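Local coordinates for protein exopolyphosphatase (PDB 3MDQ) that probably hydrolyses inorganic polyphosphate, releasing phosphate from the chain end, as an exopolyphosphatase of the Ppx/GppA family, at residues D26-L31 with V303-L308; D96-K99 with D105-V108; I132-D137 with K197-W202; R165-F170 with V273-C278; A218-Q223 with R248-A253. All coordinates share one frame; numbering follows the deposited sequence. Where two conformers were deposited one is given.

Contact 1 (D26-L31 with V303-L308). With GOL (glycerol), chain J.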
# COMPACT_ATOMS: atom_id res chain seq x y z
N ASP A 26 -0.40 -15.10 -23.79
CA ASP A 26 -0.59 -15.32 -22.35
C ASP A 26 0.53 -14.77 -21.45
O ASP A 26 0.73 -15.25 -20.34
CB ASP A 26 -0.81 -16.82 -22.07
N ARG A 27 1.24 -13.75 -21.92
CA ARG A 27 2.26 -13.07 -21.13
C ARG A 27 1.79 -11.61 -20.92
O ARG A 27 1.56 -10.91 -21.88
CB ARG A 27 3.59 -13.10 -21.89
N PRO A 28 1.59 -11.16 -19.66
CA PRO A 28 1.24 -9.74 -19.50
C PRO A 28 2.45 -8.82 -19.67
O PRO A 28 3.55 -9.16 -19.26
CB PRO A 28 0.71 -9.64 -18.06
CG PRO A 28 1.17 -10.87 -17.39
CD PRO A 28 1.36 -11.93 -18.42
N HIS A 29 2.21 -7.65 -20.26
CA HIS A 29 3.21 -6.62 -20.51
C HIS A 29 2.60 -5.26 -20.08
O HIS A 29 1.50 -4.91 -20.48
CB HIS A 29 3.57 -6.61 -22.00
CG HIS A 29 4.34 -5.41 -22.45
ND1 HIS A 29 3.82 -4.50 -23.35
CD2 HIS A 29 5.59 -4.99 -22.17
CE1 HIS A 29 4.72 -3.55 -23.57
NE2 HIS A 29 5.80 -3.83 -22.87
N THR A 30 3.32 -4.53 -19.25
CA THR A 30 2.85 -3.24 -18.77
C THR A 30 2.92 -2.17 -19.87
O THR A 30 4.00 -1.90 -20.42
CB THR A 30 3.65 -2.81 -17.56
OG1 THR A 30 3.54 -3.83 -16.55
CG2 THR A 30 3.13 -1.47 -17.00
N LEU A 31 1.78 -1.56 -20.15
CA LEU A 31 1.70 -0.38 -20.99
C LEU A 31 1.76 0.92 -20.20
O LEU A 31 2.36 1.88 -20.66
CB LEU A 31 0.40 -0.43 -21.80
CG LEU A 31 0.18 -1.59 -22.76
CD1 LEU A 31 -1.11 -1.36 -23.51
CD2 LEU A 31 1.34 -1.74 -23.73
N VAL A 303 -5.01 -7.65 -8.25
CA VAL A 303 -6.27 -7.60 -9.01
C VAL A 303 -6.06 -8.16 -10.43
O VAL A 303 -6.83 -9.02 -10.91
CB VAL A 303 -6.84 -6.17 -9.01
CG1 VAL A 303 -7.96 -6.02 -10.04
CG2 VAL A 303 -7.31 -5.77 -7.61
N LEU A 304 -5.03 -7.66 -11.12
CA LEU A 304 -4.69 -8.13 -12.47
C LEU A 304 -4.51 -9.63 -12.50
O LEU A 304 -5.12 -10.31 -13.33
CB LEU A 304 -3.44 -7.43 -12.97
CG LEU A 304 -2.83 -7.97 -14.25
CD1 LEU A 304 -3.74 -7.78 -15.46
CD2 LEU A 304 -1.44 -7.34 -14.47
N TYR A 305 -3.70 -10.16 -11.57
CA TYR A 305 -3.38 -11.58 -11.67
C TYR A 305 -4.55 -12.47 -11.23
O TYR A 305 -4.72 -13.57 -11.74
CB TYR A 305 -2.08 -11.91 -10.95
CG TYR A 305 -0.88 -11.53 -11.78
CD1 TYR A 305 -0.45 -12.36 -12.80
CD2 TYR A 305 -0.22 -10.33 -11.61
CE1 TYR A 305 0.63 -12.02 -13.61
CE2 TYR A 305 0.86 -9.97 -12.47
CZ TYR A 305 1.26 -10.83 -13.44
OH TYR A 305 2.33 -10.49 -14.26
N THR A 306 -5.40 -11.96 -10.35
CA THR A 306 -6.64 -12.64 -9.98
C THR A 306 -7.53 -12.74 -11.21
O THR A 306 -8.08 -13.80 -11.51
CB THR A 306 -7.33 -11.93 -8.79
OG1 THR A 306 -6.47 -12.02 -7.66
CG2 THR A 306 -8.65 -12.56 -8.43
N MSE A 307 -7.62 -11.65 -11.97
CA MSE A 307 -8.38 -11.64 -13.24
C MSE A 307 -7.80 -12.64 -14.24
O MSE A 307 -8.54 -13.38 -14.87
CB MSE A 307 -8.42 -10.23 -13.85
CG MSE A 307 -9.31 -9.30 -13.05
SE MSE A 307 -9.06 -7.42 -13.61
CE MSE A 307 -10.03 -7.61 -15.34
N LEU A 308 -6.49 -12.64 -14.41
CA LEU A 308 -5.83 -13.55 -15.34
C LEU A 308 -5.99 -15.01 -14.89
O LEU A 308 -6.07 -15.92 -15.75
CB LEU A 308 -4.34 -13.21 -15.50
CG LEU A 308 -4.01 -11.83 -16.13
CD1 LEU A 308 -2.52 -11.56 -16.17
CD2 LEU A 308 -4.66 -11.75 -17.53
C1 GOL J . 3.32 -5.19 -13.66
O1 GOL J . 3.03 -4.10 -12.75
C2 GOL J . 2.13 -5.87 -14.39
O2 GOL J . 1.60 -5.13 -15.51
C3 GOL J . 2.54 -7.16 -15.13
O3 GOL J . 3.15 -8.13 -14.33
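Pro28 meets Tyr305 and Leu308 through a single atom, its ring carbon CG. Pro28 CG lies 3.4 Å from Tyr305 OH and 3.9 Å from Leu308 CD1. The Pro28 and Tyr305 side chains cross at about a right angle. Tyr305 leaves its helix to one side of the strand, with CG anti to the carbonyl carbon (chi1 -79°). The length of the phenol then carries OH across to Pro28. A glycerol, probably from the crystallisation liquor, bridges the two segments. Thr30 OG1 and glycerol O2 share a hydrogen bond of 2.6 Å. Tyr305 OH and glycerol O3 share one of 2.5 Å, so short that its exact length is doubtful; O3 lies at the edge of the phenol ring, in its plane. With an alanine in place of Tyr305, Pro28 CG would probably lose the phenol and keep only Leu308 from this helix, and glycerol O3 would lose a hydroxyl partner. Tyr297 and Thr21 also hold the glycerol. Strand 27-37 is the outer strand of a five-stranded sheet of order 3-2-1-4-5, as in actin-like ATPase domains. Helix 299-309 packs on strands 15-24 and 5-11 of that sheet, and Tyr305 also touches helix 111-125.

Contact 2 (D96-K99 with D105-V108)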
# COMPACT_ATOMS: atom_id res chain seq x y z
N ASP A 96 -21.19 7.65 -6.88
CA ASP A 96 -22.19 8.07 -7.87
C ASP A 96 -21.63 9.19 -8.77
O ASP A 96 -21.90 9.22 -9.98
CB ASP A 96 -23.46 8.53 -7.18
CG ASP A 96 -24.26 7.38 -6.58
OD1 ASP A 96 -23.89 6.18 -6.76
OD2 ASP A 96 -25.26 7.67 -5.89
N ARG A 97 -20.85 10.09 -8.18
CA ARG A 97 -20.20 11.16 -8.98
C ARG A 97 -19.23 10.54 -9.99
O ARG A 97 -19.18 10.98 -11.13
CB ARG A 97 -19.52 12.21 -8.10
CG ARG A 97 -20.47 13.09 -7.29
CD ARG A 97 -19.73 14.10 -6.42
NE ARG A 97 -20.60 14.87 -5.52
CZ ARG A 97 -20.14 15.73 -4.58
NH1 ARG A 97 -18.86 15.93 -4.44
NH2 ARG A 97 -20.98 16.34 -3.79
N ILE A 98 -18.48 9.52 -9.59
CA ILE A 98 -17.56 8.84 -10.49
C ILE A 98 -18.32 8.17 -11.65
O ILE A 98 -17.91 8.23 -12.81
CB ILE A 98 -16.66 7.81 -9.74
CG1 ILE A 98 -15.74 8.58 -8.79
CG2 ILE A 98 -15.88 6.93 -10.75
CD1 ILE A 98 -15.00 7.70 -7.74
N LYS A 99 -19.42 7.50 -11.35
CA LYS A 99 -20.21 6.85 -12.38
C LYS A 99 -20.73 7.89 -13.39
O LYS A 99 -20.66 7.67 -14.60
CB LYS A 99 -21.38 6.06 -11.75
CG LYS A 99 -22.33 5.43 -12.72
CD LYS A 99 -21.61 4.45 -13.64
CE LYS A 99 -22.62 3.58 -14.43
NZ LYS A 99 -21.88 2.61 -15.26
N ASP A 105 -17.62 2.04 -12.59
CA ASP A 105 -18.28 1.58 -11.36
C ASP A 105 -17.22 1.14 -10.37
O ASP A 105 -16.38 0.30 -10.65
CB ASP A 105 -19.32 0.47 -11.60
CG ASP A 105 -20.56 0.98 -12.36
OD1 ASP A 105 -21.52 1.57 -11.76
OD2 ASP A 105 -20.55 0.82 -13.57
N VAL A 106 -17.18 1.81 -9.23
CA VAL A 106 -16.24 1.49 -8.18
C VAL A 106 -16.66 0.20 -7.48
O VAL A 106 -17.82 0.08 -7.07
CB VAL A 106 -16.19 2.63 -7.17
CG1 VAL A 106 -15.25 2.29 -5.94
CG2 VAL A 106 -15.71 3.86 -7.86
N GLU A 107 -15.73 -0.73 -7.34
CA GLU A 107 -15.91 -1.97 -6.56
C GLU A 107 -15.30 -1.73 -5.17
O GLU A 107 -14.08 -1.66 -5.04
CB GLU A 107 -15.23 -3.12 -7.27
CG GLU A 107 -15.32 -4.45 -6.54
CD GLU A 107 -16.49 -5.31 -7.01
OE1 GLU A 107 -16.63 -5.49 -8.25
OE2 GLU A 107 -17.24 -5.82 -6.14
N VAL A 108 -16.15 -1.63 -4.16
CA VAL A 108 -15.71 -1.44 -2.80
C VAL A 108 -15.34 -2.81 -2.24
O VAL A 108 -16.16 -3.75 -2.27
CB VAL A 108 -16.76 -0.78 -1.94
CG1 VAL A 108 -16.24 -0.65 -0.49
CG2 VAL A 108 -17.21 0.61 -2.56
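Lys99 and Asp105 form a salt bridge, and next to it Ile98 packs on Val106. The apolar pair is the more enclosed half. Ile98 CD1 rests 3.9 Å from Val106 CG2, methyl against methyl, and the two side chains cross at about a right angle. Both also touch Met11 of strand 5-11. Leu59 and Leu62 of helix 52-71 close on Ile98, while Ile95 covers Val106.

The charged half lies at the exposed side. Lys99 starts with CG anti to the backbone N (chi1 175°) and then bends at chi2 (59°). The bend takes the chain obliquely across the carboxylate, and Lys99 CD passes 3.4 Å from Asp105 OD1. The amine goes on to the other oxygen. Lys99 NZ donates to Asp105 OD2 at 2.8 Å, from the syn side and 24° out of the carboxylate plane. NZ has a second partner in Asn103 OD1, in the intervening turn.

Helix 91-102 belongs to the beta-alpha-beta crossover from strand 76-81 to its parallel neighbour 106-108, the last strand of the sheet. The contact ties the second half of this helix to the start of the strand that follows it. Its chemistry is divided: methyl packing lies between the sheet and helices 91-102 and 52-71, and a charge pair closes the short turn at the surface, where solvent would probably weaken its pull.

Contact 3 (I132-D137 with K197-W202)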
# COMPACT_ATOMS: atom_id res chain seq x y z
N ILE A 132 7.28 -19.83 5.00
CA ILE A 132 6.12 -19.14 5.63
C ILE A 132 6.52 -17.68 5.83
O ILE A 132 7.51 -17.36 6.51
CB ILE A 132 5.75 -19.78 6.96
CG1 ILE A 132 5.45 -21.27 6.82
CG2 ILE A 132 4.54 -19.07 7.59
CD1 ILE A 132 4.47 -21.57 5.82
N SER A 133 5.78 -16.79 5.19
CA SER A 133 6.17 -15.41 5.08
C SER A 133 5.05 -14.52 5.62
O SER A 133 3.87 -14.81 5.41
CB SER A 133 6.44 -15.06 3.62
OG SER A 133 7.39 -16.01 3.07
N LEU A 134 5.45 -13.40 6.25
CA LEU A 134 4.51 -12.37 6.64
C LEU A 134 4.68 -11.23 5.66
O LEU A 134 5.78 -10.64 5.54
CB LEU A 134 4.76 -11.91 8.08
CG LEU A 134 3.94 -10.72 8.55
CD1 LEU A 134 2.42 -11.02 8.58
CD2 LEU A 134 4.45 -10.21 9.95
N ALA A 135 3.60 -10.89 4.94
CA ALA A 135 3.59 -9.72 4.08
C ALA A 135 2.79 -8.62 4.71
O ALA A 135 1.75 -8.88 5.32
CB ALA A 135 2.99 -10.08 2.67
N MSE A 136 3.27 -7.38 4.54
CA MSE A 136 2.59 -6.21 5.10
C MSE A 136 2.50 -5.07 4.08
O MSE A 136 3.49 -4.74 3.41
CB MSE A 136 3.25 -5.76 6.40
CG MSE A 136 4.61 -5.31 6.29
SE MSE A 136 5.26 -4.73 8.12
CE MSE A 136 4.29 -3.26 8.51
N ASP A 137 1.30 -4.52 3.92
CA ASP A 137 1.03 -3.42 3.01
C ASP A 137 0.60 -2.23 3.83
O ASP A 137 -0.44 -2.28 4.48
CB ASP A 137 -0.04 -3.79 1.99
CG ASP A 137 -0.27 -2.68 0.97
OD1 ASP A 137 -0.64 -1.55 1.37
OD2 ASP A 137 -0.02 -2.94 -0.23
N LYS A 197 -0.87 -13.16 17.78
CA LYS A 197 -1.40 -14.51 17.91
C LYS A 197 -1.14 -15.32 16.65
O LYS A 197 -0.71 -16.46 16.73
CB LYS A 197 -2.89 -14.46 18.28
CG LYS A 197 -3.10 -14.03 19.71
CD LYS A 197 -4.59 -14.02 20.06
CE LYS A 197 -4.83 -13.60 21.50
NZ LYS A 197 -6.24 -13.15 21.66
N ALA A 198 -1.40 -14.71 15.49
CA ALA A 198 -1.15 -15.39 14.22
C ALA A 198 0.31 -15.73 13.97
O ALA A 198 0.64 -16.78 13.43
CB ALA A 198 -1.73 -14.58 13.06
N ILE A 199 1.19 -14.81 14.33
CA ILE A 199 2.62 -15.05 14.22
C ILE A 199 3.03 -16.22 15.11
O ILE A 199 3.78 -17.12 14.70
CB ILE A 199 3.44 -13.78 14.55
CG1 ILE A 199 3.28 -12.75 13.44
CG2 ILE A 199 4.95 -14.10 14.77
CD1 ILE A 199 3.86 -11.33 13.76
N ASN A 200 2.46 -16.27 16.31
CA ASN A 200 2.78 -17.39 17.22
C ASN A 200 2.28 -18.72 16.70
O ASN A 200 2.93 -19.75 16.87
CB ASN A 200 2.18 -17.11 18.59
CG ASN A 200 2.91 -15.99 19.33
OD1 ASN A 200 4.01 -15.59 18.95
ND2 ASN A 200 2.30 -15.48 20.40
N THR A 201 1.12 -18.70 16.08
CA THR A 201 0.51 -19.90 15.49
C THR A 201 1.27 -20.42 14.27
O THR A 201 1.61 -21.61 14.20
CB THR A 201 -0.95 -19.63 15.12
OG1 THR A 201 -1.65 -19.34 16.33
CG2 THR A 201 -1.61 -20.85 14.46
N TRP A 202 1.55 -19.53 13.32
CA TRP A 202 2.12 -19.97 12.04
C TRP A 202 3.65 -19.84 11.91
O TRP A 202 4.23 -20.46 10.97
CB TRP A 202 1.43 -19.24 10.89
CG TRP A 202 -0.03 -19.52 10.83
CD1 TRP A 202 -1.05 -18.69 11.21
CD2 TRP A 202 -0.64 -20.74 10.44
NE1 TRP A 202 -2.27 -19.31 11.04
CE2 TRP A 202 -2.04 -20.58 10.57
CE3 TRP A 202 -0.14 -21.97 9.97
CZ2 TRP A 202 -2.94 -21.59 10.25
CZ3 TRP A 202 -1.04 -22.97 9.65
CH2 TRP A 202 -2.43 -22.77 9.79
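The segments come together with opposite chain order, Ile132 beside Trp202 with CA atoms 7.6 Å apart, and Leu134 beside Ile199 with CA atoms 8.3 Å apart. The helix end therefore lies over the start of strand 133-138, and the later residues of the strand run on beyond it.

Two side-chain touches make the contact. Leu134 and Ile199 meet through their end methyls, Leu134 CD2 and Ile199 CD1, at 4.0 Å, and cross at about a right angle. Ile199 sets out to one side of the strand. Its CG1 is anti to the carbonyl carbon (chi1 -71°), and the extended arm brings CD1 back to Leu134. The second touch is of a different kind. Ile132 CG2 sits 3.7 Å from the backbone oxygen Trp202 O, a methyl against a carbonyl. The indole of Trp202 leads away from Ile132. One of its faces carries Thr201 CG2, 3.8 Å above the plane and toward the rim.

Strand 133-138 is an inner strand of a mixed six-stranded sheet, in a domain of the actin-like ATPase clan. It pairs with strands 143-148 and 206-210. Ile147 and Leu207 flank Leu134, and Trp202 also packs on Leu154 and Trp155 of strand 153-159.

The chemistry is mostly dispersion, with one methyl-carbonyl touch. Leu134 and Ile199 are buried and apolar, and neither asks for a polar mate. At the more open end, across this contact, Trp202 O meets a methyl of Ile132, which lies against it as a van der Waals neighbour.

Contact 4 (R165-F170 with V273-C278)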
# COMPACT_ATOMS: atom_id res chain seq x y z
N ARG A 165 -4.40 8.03 9.17
CA ARG A 165 -5.15 7.89 10.42
C ARG A 165 -4.26 8.11 11.62
O ARG A 165 -4.67 8.80 12.55
CB ARG A 165 -5.80 6.52 10.53
CG ARG A 165 -6.83 6.21 9.47
CD ARG A 165 -7.47 4.83 9.81
NE ARG A 165 -8.41 4.40 8.80
CZ ARG A 165 -9.73 4.64 8.85
NH1 ARG A 165 -10.25 5.35 9.84
NH2 ARG A 165 -10.51 4.17 7.90
N LEU A 166 -3.06 7.54 11.62
CA LEU A 166 -2.16 7.63 12.76
C LEU A 166 -1.77 9.08 13.03
O LEU A 166 -1.86 9.52 14.19
CB LEU A 166 -0.91 6.80 12.56
CG LEU A 166 -1.14 5.28 12.47
CD1 LEU A 166 0.19 4.58 12.26
CD2 LEU A 166 -1.92 4.71 13.68
N ILE A 167 -1.38 9.84 11.99
CA ILE A 167 -0.92 11.21 12.22
C ILE A 167 -2.08 12.16 12.53
O ILE A 167 -1.87 13.25 13.07
CB ILE A 167 -0.05 11.77 11.08
CG1 ILE A 167 -0.82 11.92 9.77
CG2 ILE A 167 1.21 10.88 10.89
CD1 ILE A 167 -0.02 12.45 8.66
N ASP A 168 -3.32 11.79 12.19
CA ASP A 168 -4.47 12.63 12.51
C ASP A 168 -5.03 12.34 13.87
O ASP A 168 -5.57 13.25 14.51
CB ASP A 168 -5.58 12.43 11.46
CG ASP A 168 -5.26 13.09 10.15
OD1 ASP A 168 -4.23 13.79 10.02
OD2 ASP A 168 -6.10 12.93 9.23
N ARG A 169 -4.94 11.09 14.32
CA ARG A 169 -5.52 10.72 15.60
C ARG A 169 -4.60 11.01 16.75
O ARG A 169 -5.09 11.25 17.88
CB ARG A 169 -5.96 9.26 15.60
CG ARG A 169 -4.90 8.28 15.68
CD ARG A 169 -5.41 6.89 15.13
NE ARG A 169 -6.82 6.63 15.49
CZ ARG A 169 -7.22 6.19 16.67
NH1 ARG A 169 -6.34 5.96 17.64
NH2 ARG A 169 -8.53 6.00 16.90
N PHE A 170 -3.29 11.03 16.47
CA PHE A 170 -2.26 11.28 17.47
C PHE A 170 -1.48 12.54 17.04
O PHE A 170 -1.39 12.84 15.84
CB PHE A 170 -1.32 10.12 17.58
CG PHE A 170 -1.97 8.81 17.98
CD1 PHE A 170 -2.55 8.68 19.24
CD2 PHE A 170 -2.00 7.75 17.15
CE1 PHE A 170 -3.14 7.47 19.62
CE2 PHE A 170 -2.64 6.56 17.53
CZ PHE A 170 -3.16 6.43 18.78
N VAL A 273 5.48 8.85 6.88
CA VAL A 273 6.53 7.83 6.79
C VAL A 273 7.20 7.50 8.11
O VAL A 273 7.65 6.37 8.29
CB VAL A 273 7.54 8.15 5.66
CG1 VAL A 273 8.47 9.28 6.04
CG2 VAL A 273 8.29 6.89 5.23
N VAL A 274 7.27 8.47 9.03
CA VAL A 274 7.90 8.19 10.33
C VAL A 274 7.03 7.21 11.19
O VAL A 274 7.54 6.22 11.74
CB VAL A 274 8.23 9.45 11.09
CG1 VAL A 274 9.02 9.05 12.39
CG2 VAL A 274 9.09 10.42 10.21
N VAL A 275 5.72 7.44 11.26
CA VAL A 275 4.88 6.48 11.95
C VAL A 275 4.86 5.13 11.25
O VAL A 275 4.80 4.08 11.90
CB VAL A 275 3.44 7.04 12.22
CG1 VAL A 275 3.52 8.24 13.19
CG2 VAL A 275 2.69 7.43 10.95
N ALA A 276 4.96 5.14 9.92
CA ALA A 276 5.05 3.91 9.18
C ALA A 276 6.30 3.13 9.55
O ALA A 276 6.23 1.90 9.76
CB ALA A 276 4.97 4.21 7.66
N ILE A 277 7.46 3.80 9.60
CA ILE A 277 8.71 3.10 9.97
C ILE A 277 8.66 2.59 11.41
O ILE A 277 9.23 1.54 11.71
CB ILE A 277 10.04 3.89 9.65
CG1 ILE A 277 10.99 2.98 8.81
CG2 ILE A 277 10.80 4.18 10.91
CD1 ILE A 277 11.96 3.65 7.98
N CYS A 278 7.98 3.30 12.32
CA CYS A 278 7.78 2.81 13.68
C CYS A 278 6.96 1.52 13.66
O CYS A 278 7.24 0.62 14.42
CB CYS A 278 7.06 3.85 14.54
SG CYS A 278 8.17 5.22 14.95
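Val275 faces Leu166 and Ile167 together and takes nearly all of the contact from its own helix. One methyl does most of the touching. Val275 CG2 lies 3.8 Å from Ile167 CG2 and 4.0 Å from Leu166 CB. Leu166 CD1 is also 4.0 Å from Val275 CG2. Val275 CG2 stands between its own backbone N and carbonyl carbon (chi1 -64°) and so faces the other helix. The Leu166 and Val275 side chains slide past each other in opposite directions, whereas Ile167 crosses Val275 at about a right angle. Ile167 has CG1 between the backbone N and the carbonyl carbon (chi1 65°). This turns its other branch, CG2, to the valine methyl.

The contact joins two helices of the domain built round the six-stranded sheet, in a protein of the actin-like ATPase clan. Helix 163-169 follows the outer strand 153-159 and is near its end here. Helix 267-286 is long and kinked at Val274 and Val275, where the backbone N atoms have no bond to the turn before.

A second shell sets these residues in place: Tyr187 of helix 178-191 packs on Leu166, and Val172 on Val275. Elsewhere on helix 163-169, Arg165 forms a salt bridge with Glu160 and hydrogen-bonds to Gly141 O and Ser87 OG. Helix 267-286 is backed in turn by Thr213 of helix 212-225, against Val273 and Ala276.

Contact 5 (A218-Q223 with R248-A253)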
# COMPACT_ATOMS: atom_id res chain seq x y z
N ALA A 218 13.25 1.22 -0.31
CA ALA A 218 14.11 0.61 -1.30
C ALA A 218 14.85 1.66 -2.12
O ALA A 218 16.07 1.57 -2.32
CB ALA A 218 13.32 -0.33 -2.20
N GLU A 219 14.13 2.66 -2.61
CA GLU A 219 14.74 3.68 -3.45
C GLU A 219 15.80 4.47 -2.68
O GLU A 219 16.85 4.75 -3.22
CB GLU A 219 13.68 4.62 -4.05
CG GLU A 219 12.84 3.96 -5.15
CD GLU A 219 11.70 4.84 -5.67
OE1 GLU A 219 11.41 5.90 -5.09
OE2 GLU A 219 11.07 4.45 -6.68
N MSE A 220 15.54 4.77 -1.41
CA MSE A 220 16.53 5.46 -0.55
C MSE A 220 17.77 4.61 -0.39
O MSE A 220 18.87 5.12 -0.42
CB MSE A 220 15.95 5.79 0.82
CG MSE A 220 14.94 6.88 0.81
SE MSE A 220 14.03 7.21 2.46
CE MSE A 220 15.49 8.09 3.38
N ASN A 221 17.60 3.30 -0.23
CA ASN A 221 18.73 2.43 -0.01
C ASN A 221 19.58 2.29 -1.27
O ASN A 221 20.80 2.19 -1.20
CB ASN A 221 18.27 1.06 0.44
CG ASN A 221 19.35 0.33 1.24
OD1 ASN A 221 19.90 0.88 2.20
ND2 ASN A 221 19.69 -0.89 0.79
N ILE A 222 18.90 2.23 -2.40
CA ILE A 222 19.57 2.18 -3.70
C ILE A 222 20.45 3.42 -3.88
O ILE A 222 21.61 3.32 -4.26
CB ILE A 222 18.53 2.03 -4.83
CG1 ILE A 222 17.98 0.59 -4.83
CG2 ILE A 222 19.11 2.39 -6.21
CD1 ILE A 222 16.66 0.48 -5.61
N GLN A 223 19.90 4.57 -3.56
CA GLN A 223 20.64 5.82 -3.69
C GLN A 223 21.80 5.85 -2.71
O GLN A 223 22.92 6.21 -3.09
CB GLN A 223 19.72 7.03 -3.47
CG GLN A 223 20.33 8.39 -3.81
CD GLN A 223 20.95 8.45 -5.22
OE1 GLN A 223 20.24 8.50 -6.24
NE2 GLN A 223 22.28 8.46 -5.28
N ARG A 248 15.73 3.85 9.41
CA ARG A 248 14.88 4.12 10.56
C ARG A 248 15.47 5.28 11.38
O ARG A 248 14.76 6.23 11.72
CB ARG A 248 14.71 2.88 11.42
CG ARG A 248 13.96 3.10 12.73
CD ARG A 248 13.94 1.84 13.59
NE ARG A 248 15.25 1.46 14.10
CZ ARG A 248 15.91 2.09 15.07
NH1 ARG A 248 15.39 3.16 15.66
NH2 ARG A 248 17.11 1.66 15.45
N LYS A 249 16.75 5.20 11.66
CA LYS A 249 17.38 6.23 12.49
C LYS A 249 17.31 7.58 11.75
O LYS A 249 16.97 8.63 12.36
CB LYS A 249 18.82 5.85 12.83
CG LYS A 249 18.92 4.80 13.87
CD LYS A 249 20.39 4.37 14.01
CE LYS A 249 20.61 3.35 15.10
NZ LYS A 249 21.95 2.69 14.95
N GLN A 250 17.57 7.56 10.45
CA GLN A 250 17.53 8.78 9.62
C GLN A 250 16.12 9.39 9.64
O GLN A 250 15.95 10.58 9.91
CB GLN A 250 17.98 8.48 8.18
CG GLN A 250 17.77 9.63 7.23
CD GLN A 250 18.04 9.30 5.78
OE1 GLN A 250 18.53 8.21 5.47
NE2 GLN A 250 17.69 10.22 4.89
N LEU A 251 15.09 8.58 9.42
CA LEU A 251 13.75 9.13 9.30
C LEU A 251 13.18 9.54 10.67
O LEU A 251 12.49 10.54 10.75
CB LEU A 251 12.85 8.12 8.59
CG LEU A 251 13.17 7.98 7.12
CD1 LEU A 251 12.49 6.71 6.51
CD2 LEU A 251 12.77 9.22 6.31
N VAL A 252 13.47 8.79 11.74
CA VAL A 252 13.02 9.19 13.08
C VAL A 252 13.64 10.56 13.46
O VAL A 252 12.98 11.38 14.11
CB VAL A 252 13.28 8.10 14.11
CG1 VAL A 252 13.13 8.64 15.55
CG2 VAL A 252 12.37 6.93 13.82
N ALA A 253 14.87 10.82 13.06
CA ALA A 253 15.53 12.10 13.39
C ALA A 253 15.03 13.26 12.53
O ALA A 253 15.21 14.40 12.89
CB ALA A 253 17.06 11.98 13.25
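Met220 reaches across to Gln250 and Leu251 with its end methyl, CE. The residue is deposited as selenomethionine. The apolar touch is light: Met220 CE lies 4.2 Å from Leu251 CD2. The methyl-amide touch is nearer. Met220 CE stands 3.4 Å from Gln250 NE2 and 3.7 Å from Gln250 OE1, so it lies against both ends of the amide. The Met220 and Gln250 side chains come from opposite directions. Gln250 sets out with CG anti to the backbone N (chi1 171°) and runs extended from there, carrying its amide to the methyl. Met220 bends at chi3 (75°), which turns CE aside from the line of its chain.

Polar bonds join the helices beside the contact: Asn221 ND2 to Asp243 OD2 and Asn221 OD1 to Arg246 NH2, both of helix 241-253. Asn221 ND2 also meets Tyr237 OH.

The backbones stay well apart, with Met220 CA and Gln250 CA 10.7 Å from each other. Leu251 is backed by Ile277 of helix 267-286, and Ile262 touches Met220. The contact is thus a bridge by one long selenoether side chain. Its van der Waals touches have little directionality, and the exposed amide of Gln250 lends the methyl a surface rather than a bond.

Overall arrangement
Contact 4 is the buried one and contact 1 lies at the surface; contacts 2, 3 and 5 are partly buried. Contacts 1 and 2 reach the same five-stranded sheet, at its two outer strands, with centres about 23 Å apart. Contacts 3, 4 and 5 belong to the half of the chain with the six-stranded sheet. Contacts 4 and 5 touch directly: Val274 packs on Leu251 and Val252. Contact 3 joins strand to helix, whereas contacts 4 and 5 join helices. The chemistry follows the place. Contacts 3 and 4 rest on aliphatic packing, contact 5 adds an exposed amide, contact 2 a charge pair and contact 1 a glycerol bridge.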